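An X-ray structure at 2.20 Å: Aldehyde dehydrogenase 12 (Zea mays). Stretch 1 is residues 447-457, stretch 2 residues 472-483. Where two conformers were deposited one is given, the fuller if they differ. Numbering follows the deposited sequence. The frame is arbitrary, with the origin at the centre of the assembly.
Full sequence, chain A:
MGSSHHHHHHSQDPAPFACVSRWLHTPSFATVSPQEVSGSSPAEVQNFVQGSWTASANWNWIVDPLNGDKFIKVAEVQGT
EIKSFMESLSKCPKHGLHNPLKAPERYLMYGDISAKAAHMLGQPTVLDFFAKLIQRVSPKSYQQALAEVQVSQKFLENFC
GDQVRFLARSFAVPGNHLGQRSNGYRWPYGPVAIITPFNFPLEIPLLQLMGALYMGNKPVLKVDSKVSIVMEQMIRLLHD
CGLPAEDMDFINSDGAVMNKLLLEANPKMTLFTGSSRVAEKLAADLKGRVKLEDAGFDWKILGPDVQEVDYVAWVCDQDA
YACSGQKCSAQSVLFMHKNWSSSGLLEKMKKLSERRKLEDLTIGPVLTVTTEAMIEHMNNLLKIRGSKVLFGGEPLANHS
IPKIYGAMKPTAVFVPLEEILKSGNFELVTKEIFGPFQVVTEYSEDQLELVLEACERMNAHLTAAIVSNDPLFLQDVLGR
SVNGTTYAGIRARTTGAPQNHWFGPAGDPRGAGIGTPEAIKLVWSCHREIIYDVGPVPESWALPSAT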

ATOM      1  N   GLN A 447     -34.719  20.921  -7.212  1.00 46.94           N
ATOM      2  CA  GLN A 447     -35.184  19.539  -7.166  1.00 45.85           C
ATOM      3  C   GLN A 447     -34.057  18.511  -7.133  1.00 39.52           C
ATOM      4  O   GLN A 447     -34.302  17.333  -7.418  1.00 43.34           O
ATOM      5  N   LEU A 448     -32.827  18.917  -6.802  1.00 32.49           N
ATOM      6  CA  LEU A 448     -31.738  17.943  -6.770  1.00 31.94           C
ATOM      7  C   LEU A 448     -32.009  16.835  -5.760  1.00 38.78           C
ATOM      8  O   LEU A 448     -31.602  15.687  -5.974  1.00 36.90           O
ATOM      9  N   GLU A 449     -32.705  17.154  -4.665  1.00 41.66           N
ATOM     10  CA  GLU A 449     -33.032  16.134  -3.672  1.00 39.43           C
ATOM     11  C   GLU A 449     -33.902  15.039  -4.271  1.00 31.73           C
ATOM     12  O   GLU A 449     -33.710  13.854  -3.977  1.00 34.79           O
ATOM     13  N   LEU A 450     -34.868  15.418  -5.113  1.00 31.64           N
ATOM     14  CA  LEU A 450     -35.714  14.425  -5.766  1.00 36.83           C
ATOM     15  C   LEU A 450     -34.889  13.499  -6.646  1.00 41.43           C
ATOM     16  O   LEU A 450     -35.128  12.286  -6.686  1.00 40.00           O
ATOM     17  N   VAL A 451     -33.912  14.056  -7.359  1.00 42.09           N
ATOM     18  CA  VAL A 451     -33.048  13.242  -8.206  1.00 27.42           C
ATOM     19  C   VAL A 451     -32.239  12.272  -7.356  1.00 30.73           C
ATOM     20  O   VAL A 451     -32.126  11.082  -7.675  1.00 27.07           O
ATOM     21  N   LEU A 452     -31.668  12.766  -6.256  1.00 29.95           N
ATOM     22  CA  LEU A 452     -30.878  11.904  -5.385  1.00 30.31           C
ATOM     23  C   LEU A 452     -31.750  10.887  -4.662  1.00 34.86           C
ATOM     24  O   LEU A 452     -31.300   9.765  -4.400  1.00 34.94           O
ATOM     25  N   GLU A 453     -32.993  11.255  -4.329  1.00 32.52           N
ATOM     26  CA  GLU A 453     -33.921  10.276  -3.771  1.00 34.86           C
ATOM     27  C   GLU A 453     -34.176   9.145  -4.756  1.00 39.30           C
ATOM     28  O   GLU A 453     -34.192   7.969  -4.375  1.00 44.98           O
ATOM     29  N   ALA A 454     -34.372   9.481  -6.034  1.00 35.48           N
ATOM     30  CA  ALA A 454     -34.606   8.452  -7.040  1.00 31.27           C
ATOM     31  C   ALA A 454     -33.402   7.529  -7.178  1.00 33.36           C
ATOM     32  O   ALA A 454     -33.561   6.313  -7.329  1.00 42.49           O
ATOM     33  N   CYS A 455     -32.190   8.086  -7.125  1.00 30.60           N
ATOM     34  CA  CYS A 455     -31.000   7.249  -7.243  1.00 33.16           C
ATOM     35  C   CYS A 455     -30.834   6.351  -6.024  1.00 36.99           C
ATOM     36  O   CYS A 455     -30.415   5.194  -6.148  1.00 39.85           O
ATOM     37  N   GLU A 456     -31.168   6.859  -4.836  1.00 38.25           N
ATOM     38  CA  GLU A 456     -31.058   6.049  -3.627  1.00 33.86           C
ATOM     39  C   GLU A 456     -32.105   4.940  -3.596  1.00 37.21           C
ATOM     40  O   GLU A 456     -31.859   3.873  -3.025  1.00 34.08           O
ATOM     41  N   ARG A 457     -33.263   5.160  -4.220  1.00 31.41           N
ATOM     42  CA  ARG A 457     -34.313   4.150  -4.221  1.00 30.67           C
ATOM     43  C   ARG A 457     -34.069   3.028  -5.223  1.00 37.66           C
ATOM     44  O   ARG A 457     -34.778   2.018  -5.174  1.00 34.22           O
ATOM     45  N   LEU A 472     -18.609  21.903  -6.105  1.00 26.01           N
ATOM     46  CA  LEU A 472     -19.589  21.804  -5.027  1.00 31.37           C
ATOM     47  C   LEU A 472     -20.755  20.906  -5.425  1.00 30.23           C
ATOM     48  O   LEU A 472     -21.286  20.164  -4.591  1.00 34.50           O
ATOM     49  N   PHE A 473     -21.169  20.963  -6.693  1.00 28.02           N
ATOM     50  CA  PHE A 473     -22.221  20.076  -7.179  1.00 29.69           C
ATOM     51  C   PHE A 473     -21.728  18.636  -7.237  1.00 32.93           C
ATOM     52  O   PHE A 473     -22.423  17.711  -6.801  1.00 32.12           O
ATOM     53  N   LEU A 474     -20.519  18.435  -7.768  1.00 25.37           N
ATOM     54  CA  LEU A 474     -19.966  17.090  -7.891  1.00 28.09           C
ATOM     55  C   LEU A 474     -19.832  16.423  -6.528  1.00 29.99           C
ATOM     56  O   LEU A 474     -20.307  15.299  -6.328  1.00 28.32           O
ATOM     57  N   GLN A 475     -19.203  17.108  -5.569  1.00 27.85           N
ATOM     58  CA  GLN A 475     -18.981  16.495  -4.263  1.00 27.99           C
ATOM     59  C   GLN A 475     -20.287  16.276  -3.511  1.00 24.50           C
ATOM     60  O   GLN A 475     -20.383  15.353  -2.693  1.00 32.42           O
ATOM     61  N   ASP A 476     -21.304  17.098  -3.778  1.00 26.89           N
ATOM     62  CA  ASP A 476     -22.611  16.884  -3.163  1.00 31.32           C
ATOM     63  C   ASP A 476     -23.275  15.634  -3.726  1.00 30.75           C
ATOM     64  O   ASP A 476     -23.766  14.786  -2.972  1.00 31.10           O
ATOM     65  N   VAL A 477     -23.288  15.499  -5.053  1.00 28.10           N
ATOM     66  CA  VAL A 477     -23.899  14.332  -5.681  1.00 27.75           C
ATOM     67  C   VAL A 477     -23.111  13.069  -5.356  1.00 30.92           C
ATOM     68  O   VAL A 477     -23.692  12.026  -5.031  1.00 33.88           O
ATOM     69  N   LEU A 478     -21.778  13.140  -5.435  1.00 32.63           N
ATOM     70  CA  LEU A 478     -20.947  11.968  -5.171  1.00 28.15           C
ATOM     71  C   LEU A 478     -21.102  11.497  -3.733  1.00 29.16           C
ATOM     72  O   LEU A 478     -21.285  10.303  -3.474  1.00 33.22           O
ATOM     73  N   GLY A 479     -21.031  12.429  -2.780  1.00 28.84           N
ATOM     74  CA  GLY A 479     -21.169  12.070  -1.380  1.00 31.16           C
ATOM     75  C   GLY A 479     -22.519  11.483  -1.021  1.00 27.98           C
ATOM     76  O   GLY A 479     -22.638  10.815   0.013  1.00 32.63           O
ATOM     77  N   ARG A 480     -23.536  11.708  -1.850  1.00 29.58           N
ATOM     78  CA  ARG A 480     -24.882  11.200  -1.612  0.52 26.82           C
ATOM     79  C   ARG A 480     -25.317  10.256  -2.728  1.00 28.68           C
ATOM     80  O   ARG A 480     -26.449  10.307  -3.215  1.00 29.84           O
ATOM     81  N   SER A 481     -24.407   9.374  -3.142  1.00 23.09           N
ATOM     82  CA  SER A 481     -24.676   8.338  -4.131  1.00 23.12           C
ATOM     83  C   SER A 481     -23.750   7.162  -3.834  1.00 24.41           C
ATOM     84  O   SER A 481     -22.882   7.242  -2.958  1.00 27.81           O
ATOM     85  N   VAL A 482     -23.919   6.068  -4.584  1.00 32.75           N
ATOM     86  CA  VAL A 482     -23.283   4.796  -4.242  1.00 31.76           C
ATOM     87  C   VAL A 482     -22.513   4.183  -5.413  1.00 29.27           C
ATOM     88  O   VAL A 482     -21.456   3.574  -5.206  1.00 31.18           O
ATOM     89  N   ASN A 483     -23.019   4.367  -6.640  1.00 24.36           N
ATOM     90  CA  ASN A 483     -22.685   3.507  -7.781  1.00 23.12           C
ATOM     91  C   ASN A 483     -21.188   3.236  -7.910  1.00 23.31           C
ATOM     92  O   ASN A 483     -20.367   4.150  -7.834  1.00 32.50           O
TER

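Two helices of one chain run in roughly the same direction, their axes 34° apart and no nearer than 11.2 Å, a spacing that leaves room for large side chains between them. Leu448 and Leu452, one turn apart, supply most of what the first helix gives, and both point toward the second stretch. Their rotamers differ. Leu448 is t with chi2 near 57°, which carries CD2 into a pocket made by three residues: it lies 3.8 Å from Phe473 CE1, 4.2 Å from Val477 CG2 and 3.6 Å from Asp476 OD2. Leu452 takes the common helical m, t form, with CD2 4.1 Å from Val477 CG1 and CD1 4.2 Å from Arg480 CB. Val477, itself t, sits between the leucines, with CG1 against Leu452 and CG2 closest to Leu448.

Phe473 leaves its backbone sideways, but with chi1 at t its ring comes nearer, and Leu448 CD2 meets it obliquely. Asp476 points toward the first helix, also at t, yet its charge is answered within its own stretch: Arg480 NE donates to Asp476 OD1 at 2.8 Å and Arg480 NH2 to the same OD1 at 3.0 Å. To fold back one turn, the arginine departs from a fully extended form, with chi3 at -105° between wells. A similar i to i+4 salt bridge, Arg457 NH1 to Glu453 OE2 at 3.1 Å, lies outside the contact; Glu453 points away from it.

No direct hydrogen bond crosses the interface. Instead, beyond the leucines, where the second helix has given way to loop, water 1 donates to Leu452 O and to Arg480 O, both at 2.7 Å, linking the two backbones. Water 2 lies 2.9 Å from both Cys455 O and Asn483 OD1. Nearby, Glu456 bends through chi2 at p, leaving OE1 4.5 Å from Val482 CG2. The rule to read is a small cluster built on two leucines, with Asp476 at its border paired to Arg480 and two waters linking the stretches further along.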

ATOM      1  CB  GLN A 447     -36.093  19.249  -8.361  1.00 46.67           C
ATOM      2  CG  GLN A 447     -37.343  20.102  -8.444  1.00 44.33           C
ATOM      3  CD  GLN A 447     -38.241  19.683  -9.591  1.00 46.49           C
ATOM      4  OE1 GLN A 447     -37.814  19.634 -10.747  1.00 48.02           O
ATOM      5  NE2 GLN A 447     -39.486  19.356  -9.276  1.00 55.46           N
ATOM      6  CB  LEU A 448     -30.408  18.629  -6.460  1.00 32.53           C
ATOM      7  CG  LEU A 448     -29.206  17.676  -6.474  1.00 35.90           C
ATOM      8  CD1 LEU A 448     -29.090  16.974  -7.825  1.00 33.38           C
ATOM      9  CD2 LEU A 448     -27.907  18.386  -6.114  1.00 27.70           C
ATOM     10  CB  GLU A 449     -33.730  16.774  -2.473  1.00 56.13           C
ATOM     11  CG  GLU A 449     -32.894  17.822  -1.768  1.00 63.80           C
ATOM     12  CD  GLU A 449     -31.643  17.240  -1.140  1.00 71.09           C
ATOM     13  OE1 GLU A 449     -31.680  16.057  -0.736  1.00 78.02           O
ATOM     14  OE2 GLU A 449     -30.624  17.961  -1.055  1.00 75.39           O
ATOM     15  CB  LEU A 450     -36.793  15.125  -6.594  1.00 38.49           C
ATOM     16  CG  LEU A 450     -37.694  16.137  -5.886  1.00 44.46           C
ATOM     17  CD1 LEU A 450     -38.791  16.633  -6.821  1.00 33.35           C
ATOM     18  CD2 LEU A 450     -38.297  15.537  -4.628  1.00 40.09           C
ATOM     19  CB  VAL A 451     -32.137  14.142  -9.057  1.00 27.59           C
ATOM     20  CG1 VAL A 451     -31.109  13.304  -9.788  1.00 27.95           C
ATOM     21  CG2 VAL A 451     -32.971  14.946 -10.033  1.00 28.06           C
ATOM     22  CB  LEU A 452     -30.093  12.747  -4.381  1.00 27.57           C
ATOM     23  CG  LEU A 452     -29.056  13.690  -4.994  1.00 26.03           C
ATOM     24  CD1 LEU A 452     -28.434  14.579  -3.931  1.00 27.85           C
ATOM     25  CD2 LEU A 452     -27.982  12.887  -5.720  1.00 28.20           C
ATOM     26  CB  GLU A 453     -35.240  10.946  -3.383  1.00 32.13           C
ATOM     27  CG  GLU A 453     -36.300   9.955  -2.914  1.00 44.30           C
ATOM     28  CD  GLU A 453     -37.685  10.568  -2.790  1.00 58.78           C
ATOM     29  OE1 GLU A 453     -37.783  11.789  -2.547  1.00 64.19           O
ATOM     30  OE2 GLU A 453     -38.680   9.827  -2.946  1.00 59.52           O
ATOM     31  CB  ALA A 454     -34.946   9.094  -8.383  1.00 27.35           C
ATOM     32  CB  CYS A 455     -29.755   8.116  -7.447  1.00 30.40           C
ATOM     33  SG  CYS A 455     -29.706   9.046  -9.001  1.00 31.87           S
ATOM     34  CB  GLU A 456     -31.176   6.948  -2.394  1.00 29.71           C
ATOM     35  CG  GLU A 456     -31.274   6.218  -1.063  1.00 31.19           C
ATOM     36  CD  GLU A 456     -29.945   5.663  -0.584  1.00 34.36           C
ATOM     37  OE1 GLU A 456     -28.917   5.893  -1.261  1.00 33.15           O
ATOM     38  OE2 GLU A 456     -29.931   4.997   0.476  1.00 31.41           O
ATOM     39  CB  ARG A 457     -35.672   4.806  -4.491  1.00 35.52           C
ATOM     40  CG  ARG A 457     -36.256   5.521  -3.280  1.00 27.69           C
ATOM     41  CD  ARG A 457     -37.414   6.440  -3.661  1.00 28.72           C
ATOM     42  NE  ARG A 457     -38.568   5.712  -4.183  1.00 40.40           N
ATOM     43  CZ  ARG A 457     -39.643   6.294  -4.707  1.00 47.81           C
ATOM     44  NH1 ARG A 457     -39.713   7.615  -4.786  1.00 46.40           N
ATOM     45  NH2 ARG A 457     -40.646   5.551  -5.157  1.00 46.58           N
ATOM     46  CB  LEU A 472     -20.088  23.195  -4.636  1.00 27.62           C
ATOM     47  CG  LEU A 472     -19.030  24.257  -4.324  1.00 33.63           C
ATOM     48  CD1 LEU A 472     -19.705  25.555  -3.912  1.00 29.47           C
ATOM     49  CD2 LEU A 472     -18.049  23.800  -3.248  1.00 27.63           C
ATOM     50  CB  PHE A 473     -22.696  20.543  -8.556  1.00 27.54           C
ATOM     51  CG  PHE A 473     -23.816  19.722  -9.132  1.00 29.80           C
ATOM     52  CD1 PHE A 473     -25.133  19.996  -8.800  1.00 28.28           C
ATOM     53  CD2 PHE A 473     -23.553  18.686 -10.017  1.00 28.04           C
ATOM     54  CE1 PHE A 473     -26.169  19.248  -9.337  1.00 27.52           C
ATOM     55  CE2 PHE A 473     -24.584  17.935 -10.559  1.00 26.30           C
ATOM     56  CZ  PHE A 473     -25.893  18.217 -10.219  1.00 27.08           C
ATOM     57  CB  LEU A 474     -18.613  17.137  -8.605  1.00 25.31           C
ATOM     58  CG  LEU A 474     -18.600  17.444 -10.103  1.00 34.56           C
ATOM     59  CD1 LEU A 474     -17.173  17.468 -10.617  1.00 26.78           C
ATOM     60  CD2 LEU A 474     -19.423  16.421 -10.873  1.00 32.53           C
ATOM     61  CB  GLN A 475     -18.018  17.349  -3.439  1.00 28.45           C
ATOM     62  CG  GLN A 475     -18.638  18.573  -2.793  1.00 24.17           C
ATOM     63  CD  GLN A 475     -17.608  19.433  -2.090  1.00 26.53           C
ATOM     64  OE1 GLN A 475     -16.413  19.156  -2.148  1.00 29.58           O
ATOM     65  NE2 GLN A 475     -18.067  20.487  -1.429  1.00 25.51           N
ATOM     66  CB  ASP A 476     -23.495  18.114  -3.376  1.00 33.70           C
ATOM     67  CG  ASP A 476     -24.804  18.028  -2.618  1.00 50.23           C
ATOM     68  OD1 ASP A 476     -24.777  17.641  -1.432  1.00 52.14           O
ATOM     69  OD2 ASP A 476     -25.859  18.365  -3.194  1.00 64.07           O
ATOM     70  CB  VAL A 477     -24.021  14.551  -7.198  1.00 29.07           C
ATOM     71  CG1 VAL A 477     -24.539  13.296  -7.863  1.00 25.20           C
ATOM     72  CG2 VAL A 477     -24.947  15.720  -7.481  1.00 25.52           C
ATOM     73  CB  LEU A 478     -19.481  12.281  -5.473  1.00 23.22           C
ATOM     74  CG  LEU A 478     -19.060  12.383  -6.937  1.00 25.55           C
ATOM     75  CD1 LEU A 478     -17.742  13.127  -7.056  1.00 28.58           C
ATOM     76  CD2 LEU A 478     -18.938  11.002  -7.539  1.00 24.19           C
ATOM     77  CB  ARG A 480     -25.870  12.353  -1.441  0.52 28.08           C
ATOM     78  CG  ARG A 480     -25.875  12.942  -0.035  0.52 34.04           C
ATOM     79  CD  ARG A 480     -26.485  14.338   0.003  0.52 34.47           C
ATOM     80  NE  ARG A 480     -25.479  15.392   0.143  0.52 36.02           N
ATOM     81  CZ  ARG A 480     -24.991  15.819   1.306  0.52 42.66           C
ATOM     82  NH1 ARG A 480     -25.407  15.279   2.444  0.52 47.84           N
ATOM     83  NH2 ARG A 480     -24.083  16.786   1.334  0.52 48.79           N
ATOM     84  CB  SER A 481     -24.502   8.869  -5.558  1.00 23.87           C
ATOM     85  OG  SER A 481     -23.180   9.327  -5.784  1.00 24.88           O
ATOM     86  CB  VAL A 482     -24.337   3.801  -3.711  1.00 36.38           C
ATOM     87  CG1 VAL A 482     -23.746   2.407  -3.542  1.00 37.80           C
ATOM     88  CG2 VAL A 482     -24.922   4.285  -2.393  1.00 35.70           C
ATOM     89  CB  ASN A 483     -23.218   4.132  -9.069  1.00 27.37           C
ATOM     90  CG  ASN A 483     -24.717   4.004  -9.189  1.00 27.98           C
ATOM     91  OD1 ASN A 483     -25.437   4.000  -8.189  1.00 27.36           O
ATOM     92  ND2 ASN A 483     -25.195   3.878 -10.416  1.00 27.56           N
TER
HETATM   93  O   HOH W   1     -28.748   9.074  -3.985  1.00 36.16           O
HETATM   94  O   HOH W   2     -28.287   4.727  -8.009  1.00 26.10           O